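Local atomic coordinates of adhesin (Streptococcus sanguinis SK1 = NCTC 7863, PDB entry 6VT2), a protein that probably mediates bacterial adhesion to host sialoglycans through tandem sialic acid-binding Siglec-like modules of a serine-rich repeat surface protein. Residues D30-I43 with K98-L112. Numbering follows the deposited sequence.
Sequences DDSGRVNRVIVRNI and KYVRAEDAAGNITAL. With CA (calcium ion), chain H; GAL (beta-D-galactopyranose), chain D; SIA (N-acetyl-alpha-neuraminic acid), chain B; SO4 (sulfate ion), chain L.
Lys98 and Asn42 meet where strand 95-104 pairs antiparallel (168° between axes) with the edge strand 35-41 of the Siglec-like module's β-sandwich. Lys98 NZ donates a hydrogen bond to Asn42 OD1 from above the amide plane at 2.9 Å; with SIA O8, SIA O9 and Asp53 O it has four oxygens for three protons, so at least one N-H must be shared. Asp53 OD1 accepts from Asn42 ND2. Tyr99 takes the galactose: its OH donates to GAL O6 at 2.6 Å, while Ile43 CD1 lies 4.0 Å from the ring centroid and 10° off the normal, a CH-pi contact. Further along the ladder, Val100 and Ala102, which touch strand 21-29, share a face with Val38, against strand 76-83, and Val40, against Phe120. On the other face, Arg101 grips Thr110 O side-on with NE and NH2, its guanidinium held between Ile109 CD1 and Leu112 CB. Its NH1 lies 3.7 Å from Arg41 NH1, and one water accepting from both bridges these like charges; Arg41 NH1 also reaches Ala46 O, and Arg101 NH2 forms a salt bridge with Asp47. Glu103 O accepts both Asn36 N (2.8 Å) and Arg37 N (3.2 Å), the signature of a classic β bulge that shifts the register by one. Beyond it, Asp104, with CG between backbone N and carbonyl carbon (chi1 69°), turns its carboxylate to the calcium, which Asp30 chelates with both oxygens and Asp2 and Thr4 also bind. Asn108 ND2 meets the syn lone pair of Asp104 OD2, the oxygen that binds calcium at 2.1 Å.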
loop_
_atom_site.group_PDB
_atom_site.type_symbol
_atom_site.label_atom_id
_atom_site.label_comp_id
_atom_site.label_asym_id
_atom_site.label_seq_id
_atom_site.Cartn_x
_atom_site.Cartn_y
_atom_site.Cartn_z
ATOM N N ASP A 30 0.873 -29.201 -48.646
ATOM C CA ASP A 30 0.933 -29.708 -50.024
ATOM C C ASP A 30 -0.170 -30.735 -50.130
ATOM O O ASP A 30 -0.271 -31.481 -49.237
ATOM C CB ASP A 30 2.303 -30.280 -50.360
ATOM C CG ASP A 30 2.463 -30.593 -51.831
ATOM O OD1 ASP A 30 2.728 -29.713 -52.539
ATOM O OD2 ASP A 30 2.407 -31.745 -52.169
ATOM N N ASP A 31 -0.774 -30.896 -51.293
ATOM C CA ASP A 31 -1.846 -31.902 -51.471
ATOM C C ASP A 31 -1.295 -33.337 -51.383
ATOM O O ASP A 31 -1.997 -34.164 -50.984
ATOM C CB ASP A 31 -2.566 -31.734 -52.797
ATOM C CG ASP A 31 -3.772 -30.805 -52.782
ATOM O OD1 ASP A 31 -4.008 -30.173 -51.748
ATOM O OD2 ASP A 31 -4.457 -30.755 -53.808
ATOM N N SER A 32 -0.013 -33.559 -51.625
ATOM C CA SER A 32 0.636 -34.869 -51.411
ATOM C C SER A 32 0.695 -35.163 -49.914
ATOM O O SER A 32 0.908 -36.258 -49.587
ATOM C CB SER A 32 2.021 -34.911 -51.952
ATOM O OG SER A 32 2.923 -34.142 -51.144
ATOM N N GLY A 33 0.721 -34.115 -49.093
ATOM C CA GLY A 33 0.885 -34.258 -47.672
ATOM C C GLY A 33 2.305 -34.308 -47.198
ATOM O O GLY A 33 2.495 -34.494 -46.002
ATOM N N ARG A 34 3.284 -34.291 -48.087
ATOM C CA ARG A 34 4.678 -34.398 -47.706
ATOM C C ARG A 34 5.514 -33.282 -48.328
ATOM O O ARG A 34 5.587 -33.132 -49.549
ATOM C CB ARG A 34 5.228 -35.775 -48.091
ATOM C CG ARG A 34 6.628 -35.940 -47.741
ATOM C CD ARG A 34 7.136 -37.354 -48.044
ATOM N NE ARG A 34 8.558 -37.405 -47.844
ATOM C CZ ARG A 34 9.295 -38.513 -47.775
ATOM N NH1 ARG A 34 8.694 -39.683 -47.802
ATOM N NH2 ARG A 34 10.595 -38.437 -47.639
ATOM N N VAL A 35 6.230 -32.572 -47.470
ATOM C CA VAL A 35 7.185 -31.573 -47.881
ATOM C C VAL A 35 8.563 -31.998 -47.401
ATOM O O VAL A 35 8.742 -32.418 -46.241
ATOM C CB VAL A 35 6.775 -30.212 -47.315
ATOM C CG1 VAL A 35 7.919 -29.222 -47.438
ATOM C CG2 VAL A 35 5.533 -29.735 -47.996
ATOM N N ASN A 36 9.507 -31.960 -48.310
ATOM C CA ASN A 36 10.816 -32.495 -48.072
ATOM C C ASN A 36 11.827 -31.411 -47.751
ATOM O O ASN A 36 12.824 -31.693 -47.108
ATOM C CB ASN A 36 11.278 -33.317 -49.277
ATOM C CG ASN A 36 10.747 -34.706 -49.274
ATOM O OD1 ASN A 36 9.836 -35.011 -48.564
ATOM N ND2 ASN A 36 11.260 -35.529 -50.198
ATOM N N ARG A 37 11.622 -30.179 -48.202
ATOM C CA ARG A 37 12.590 -29.109 -47.928
ATOM C C ARG A 37 11.825 -27.815 -47.685
ATOM O O ARG A 37 10.868 -27.597 -48.317
ATOM C CB ARG A 37 13.512 -28.842 -49.118
ATOM C CG ARG A 37 14.343 -30.038 -49.561
ATOM C CD ARG A 37 15.196 -29.788 -50.763
ATOM N NE ARG A 37 16.372 -28.946 -50.746
ATOM C CZ ARG A 37 17.101 -28.555 -49.737
ATOM N NH1 ARG A 37 18.122 -27.756 -49.998
ATOM N NH2 ARG A 37 16.858 -28.859 -48.482
ATOM N N VAL A 38 12.227 -27.125 -46.577
ATOM C CA VAL A 38 11.821 -25.646 -46.492
ATOM C C VAL A 38 13.150 -24.893 -46.332
ATOM O O VAL A 38 13.916 -25.275 -45.556
ATOM C CB VAL A 38 10.894 -25.467 -45.288
ATOM C CG1 VAL A 38 10.567 -23.998 -45.080
ATOM C CG2 VAL A 38 9.629 -26.294 -45.452
ATOM N N ILE A 39 13.353 -23.879 -47.137
ATOM C CA ILE A 39 14.619 -23.130 -47.239
ATOM C C ILE A 39 14.324 -21.659 -46.952
ATOM O O ILE A 39 13.354 -21.189 -47.400
ATOM C CB ILE A 39 15.122 -23.249 -48.699
ATOM C CG1 ILE A 39 15.540 -24.680 -48.990
ATOM C CG2 ILE A 39 16.232 -22.277 -49.020
ATOM C CD1 ILE A 39 15.692 -24.962 -50.461
ATOM N N VAL A 40 15.204 -21.010 -46.212
ATOM C CA VAL A 40 15.173 -19.550 -46.052
ATOM C C VAL A 40 16.461 -19.090 -46.698
ATOM O O VAL A 40 17.454 -19.592 -46.334
ATOM C CB VAL A 40 15.099 -19.121 -44.592
ATOM C CG1 VAL A 40 15.039 -17.609 -44.496
ATOM C CG2 VAL A 40 13.919 -19.743 -43.922
ATOM N N ARG A 41 16.385 -18.166 -47.634
ATOM C CA ARG A 41 17.619 -17.811 -48.326
ATOM C C ARG A 41 17.618 -16.352 -48.773
ATOM O O ARG A 41 16.601 -15.731 -48.901
ATOM C CB ARG A 41 17.807 -18.695 -49.565
ATOM C CG ARG A 41 16.665 -18.602 -50.563
ATOM C CD ARG A 41 16.962 -19.249 -51.917
ATOM N NE ARG A 41 17.769 -18.401 -52.733
ATOM C CZ ARG A 41 18.253 -18.750 -53.893
ATOM N NH1 ARG A 41 18.009 -19.953 -54.361
ATOM N NH2 ARG A 41 18.948 -17.892 -54.594
ATOM N N ASN A 42 18.827 -15.895 -49.081
ATOM C CA ASN A 42 18.986 -14.601 -49.753
ATOM C C ASN A 42 18.491 -14.735 -51.177
ATOM O O ASN A 42 18.644 -15.740 -51.706
ATOM C CB ASN A 42 20.460 -14.250 -49.903
ATOM C CG ASN A 42 21.055 -13.880 -48.581
ATOM O OD1 ASN A 42 20.359 -14.005 -47.609
ATOM N ND2 ASN A 42 22.297 -13.451 -48.544
ATOM N N ILE A 43 18.020 -13.665 -51.770
ATOM C CA ILE A 43 17.608 -13.686 -53.197
ATOM C C ILE A 43 18.796 -14.080 -54.064
ATOM O O ILE A 43 18.595 -14.752 -55.045
ATOM C CB ILE A 43 17.007 -12.323 -53.636
ATOM C CG1 ILE A 43 16.361 -12.398 -55.023
ATOM C CG2 ILE A 43 18.014 -11.175 -53.578
ATOM C CD1 ILE A 43 15.298 -13.469 -55.181
ATOM N N LYS A 98 14.048 -11.683 -46.946
ATOM C CA LYS A 98 14.574 -13.023 -47.198
ATOM C C LYS A 98 13.442 -13.915 -47.710
ATOM O O LYS A 98 12.341 -13.704 -47.423
ATOM C CB LYS A 98 15.212 -13.583 -45.946
ATOM C CG LYS A 98 16.295 -12.716 -45.339
ATOM C CD LYS A 98 17.481 -12.664 -46.271
ATOM C CE LYS A 98 18.293 -11.464 -45.899
ATOM N NZ LYS A 98 19.584 -11.412 -46.566
ATOM N N TYR A 99 13.849 -14.917 -48.442
ATOM C CA TYR A 99 12.916 -15.696 -49.261
ATOM C C TYR A 99 12.778 -17.099 -48.696
ATOM O O TYR A 99 13.753 -17.695 -48.235
ATOM C CB TYR A 99 13.426 -15.738 -50.682
ATOM C CG TYR A 99 13.331 -14.395 -51.314
ATOM C CD1 TYR A 99 14.243 -13.409 -51.064
ATOM C CD2 TYR A 99 12.241 -14.082 -52.096
ATOM C CE1 TYR A 99 14.055 -12.113 -51.561
ATOM C CE2 TYR A 99 12.067 -12.822 -52.676
ATOM C CZ TYR A 99 12.961 -11.826 -52.342
ATOM O OH TYR A 99 12.713 -10.606 -52.869
ATOM N N VAL A 100 11.553 -17.599 -48.725
ATOM C CA VAL A 100 11.230 -18.914 -48.192
ATOM C C VAL A 100 10.739 -19.779 -49.343
ATOM O O VAL A 100 9.828 -19.397 -50.072
ATOM C CB VAL A 100 10.211 -18.824 -47.052
ATOM C CG1 VAL A 100 9.972 -20.199 -46.527
ATOM C CG2 VAL A 100 10.693 -17.910 -45.935
ATOM N N ARG A 101 11.345 -20.967 -49.463
ATOM C CA ARG A 101 10.942 -21.887 -50.505
ATOM C C ARG A 101 10.658 -23.249 -49.891
ATOM O O ARG A 101 11.166 -23.560 -48.907
ATOM C CB ARG A 101 12.032 -22.058 -51.561
ATOM C CG ARG A 101 12.491 -20.745 -52.168
ATOM C CD ARG A 101 13.551 -21.083 -53.186
ATOM N NE ARG A 101 12.992 -21.537 -54.436
ATOM C CZ ARG A 101 13.723 -21.875 -55.475
ATOM N NH1 ARG A 101 15.030 -21.845 -55.403
ATOM N NH2 ARG A 101 13.165 -22.247 -56.606
ATOM N N ALA A 102 9.802 -23.979 -50.551
ATOM C CA ALA A 102 9.530 -25.317 -50.073
ATOM C C ALA A 102 9.433 -26.253 -51.265
ATOM O O ALA A 102 9.036 -25.842 -52.356
ATOM C CB ALA A 102 8.245 -25.376 -49.255
ATOM N N GLU A 103 9.789 -27.518 -51.037
ATOM C CA GLU A 103 9.764 -28.542 -52.084
ATOM C C GLU A 103 9.061 -29.783 -51.581
ATOM O O GLU A 103 9.299 -30.215 -50.444
ATOM C CB GLU A 103 11.179 -28.843 -52.477
ATOM C CG GLU A 103 11.278 -29.883 -53.641
ATOM C CD GLU A 103 12.735 -30.142 -53.937
ATOM O OE1 GLU A 103 13.107 -31.317 -54.094
ATOM O OE2 GLU A 103 13.543 -29.170 -53.944
ATOM N N ASP A 104 8.179 -30.328 -52.418
ATOM C CA ASP A 104 7.444 -31.539 -52.066
ATOM C C ASP A 104 8.277 -32.761 -52.457
ATOM O O ASP A 104 9.412 -32.659 -52.939
ATOM C CB ASP A 104 6.023 -31.524 -52.659
ATOM C CG ASP A 104 5.957 -31.651 -54.170
ATOM O OD1 ASP A 104 6.992 -32.000 -54.747
ATOM O OD2 ASP A 104 4.826 -31.341 -54.674
ATOM N N ALA A 105 7.740 -33.950 -52.159
ATOM C CA ALA A 105 8.552 -35.128 -52.411
ATOM C C ALA A 105 8.636 -35.454 -53.884
ATOM O O ALA A 105 9.570 -36.140 -54.300
ATOM C CB ALA A 105 7.993 -36.336 -51.656
ATOM N N ALA A 106 7.744 -34.895 -54.700
ATOM C CA ALA A 106 7.800 -35.074 -56.137
ATOM C C ALA A 106 8.807 -34.140 -56.791
ATOM O O ALA A 106 9.004 -34.201 -58.009
ATOM C CB ALA A 106 6.389 -34.879 -56.719
ATOM N N GLY A 107 9.431 -33.245 -56.009
ATOM C CA GLY A 107 10.446 -32.360 -56.511
ATOM C C GLY A 107 9.938 -31.014 -56.955
ATOM O O GLY A 107 10.723 -30.213 -57.504
ATOM N N ASN A 108 8.658 -30.732 -56.733
ATOM C CA ASN A 108 8.101 -29.442 -57.082
ATOM C C ASN A 108 8.534 -28.421 -56.045
ATOM O O ASN A 108 8.164 -28.550 -54.882
ATOM C CB ASN A 108 6.586 -29.476 -57.130
ATOM C CG ASN A 108 6.086 -30.522 -58.098
ATOM O OD1 ASN A 108 6.356 -30.480 -59.320
ATOM N ND2 ASN A 108 5.357 -31.457 -57.559
ATOM N N ILE A 109 9.317 -27.419 -56.447
ATOM C CA ILE A 109 9.803 -26.402 -55.487
ATOM C C ILE A 109 9.111 -25.102 -55.858
ATOM O O ILE A 109 8.817 -24.889 -56.978
ATOM C CB ILE A 109 11.333 -26.281 -55.494
ATOM C CG1 ILE A 109 11.842 -25.290 -54.443
ATOM C CG2 ILE A 109 11.813 -25.876 -56.857
ATOM C CD1 ILE A 109 13.310 -25.317 -54.203
ATOM N N THR A 110 8.847 -24.274 -54.871
ATOM C CA THR A 110 8.205 -22.987 -55.118
ATOM C C THR A 110 9.183 -22.136 -55.923
ATOM O O THR A 110 10.337 -22.183 -55.688
ATOM C CB THR A 110 7.745 -22.382 -53.805
ATOM O OG1 THR A 110 8.871 -22.316 -52.963
ATOM C CG2 THR A 110 6.672 -23.208 -53.142
ATOM N N ALA A 111 8.642 -21.304 -56.770
ATOM C CA ALA A 111 9.464 -20.474 -57.629
ATOM C C ALA A 111 10.094 -19.384 -56.754
ATOM O O ALA A 111 9.462 -18.936 -55.867
ATOM C CB ALA A 111 8.627 -19.854 -58.699
ATOM N N LEU A 112 11.268 -18.965 -57.111
ATOM C CA LEU A 112 11.968 -17.871 -56.447
ATOM C C LEU A 112 11.947 -16.682 -57.404
ATOM O O LEU A 112 12.481 -16.760 -58.521
ATOM C CB LEU A 112 13.401 -18.259 -56.170
ATOM C CG LEU A 112 14.219 -17.152 -55.593
ATOM C CD1 LEU A 112 13.634 -16.764 -54.199
ATOM C CD2 LEU A 112 15.690 -17.577 -55.390
HETATM CA CA CA H . 2.782 -31.001 -54.522
HETATM C C1 GAL D . 18.494 -7.264 -52.998
HETATM C C2 GAL D . 18.717 -6.064 -52.053
HETATM C C3 GAL D . 17.890 -6.206 -50.781
HETATM C C4 GAL D . 16.419 -6.480 -51.124
HETATM C C5 GAL D . 16.354 -7.706 -52.029
HETATM C C6 GAL D . 14.932 -8.083 -52.482
HETATM O O2 GAL D . 20.069 -5.980 -51.639
HETATM O O3 GAL D . 17.954 -5.020 -49.993
HETATM O O4 GAL D . 15.854 -5.366 -51.776
HETATM O O5 GAL D . 17.109 -7.472 -53.219
HETATM O O6 GAL D . 14.922 -9.310 -53.199
HETATM C C1 SIA B . 16.901 -6.075 -48.020
HETATM C C2 SIA B . 18.082 -5.207 -48.635
HETATM C C3 SIA B . 18.118 -3.752 -48.153
HETATM C C4 SIA B . 18.446 -3.598 -46.666
HETATM C C5 SIA B . 19.728 -4.366 -46.317
HETATM C C6 SIA B . 19.641 -5.816 -46.859
HETATM C C7 SIA B . 20.951 -6.638 -46.730
HETATM C C8 SIA B . 20.830 -7.970 -47.514
HETATM C C9 SIA B . 21.945 -8.927 -47.106
HETATM C C10 SIA B . 21.031 -3.853 -44.283
HETATM C C11 SIA B . 21.096 -4.004 -42.765
HETATM N N5 SIA B . 19.948 -4.413 -44.872
HETATM O O1A SIA B . 15.814 -5.492 -47.810
HETATM O O1B SIA B . 17.203 -7.290 -47.859
HETATM O O4 SIA B . 18.618 -2.212 -46.310
HETATM O O6 SIA B . 19.357 -5.811 -48.253
HETATM O O7 SIA B . 22.074 -5.868 -47.127
HETATM O O8 SIA B . 19.537 -8.539 -47.281
HETATM O O9 SIA B . 21.648 -9.430 -45.800
HETATM O O10 SIA B . 21.912 -3.267 -44.909
HETATM S S SO4 L . 18.841 -27.946 -46.938
HETATM O O1 SO4 L . 20.045 -27.670 -46.220
HETATM O O2 SO4 L . 18.349 -26.809 -47.518
HETATM O O3 SO4 L . 19.165 -28.948 -47.886
HETATM O O4 SO4 L . 17.917 -28.470 -45.973
HETATM O O HOH W 1 0.460 -30.820 -54.542
HETATM O O HOH W 2 16.880 -22.525 -53.050
#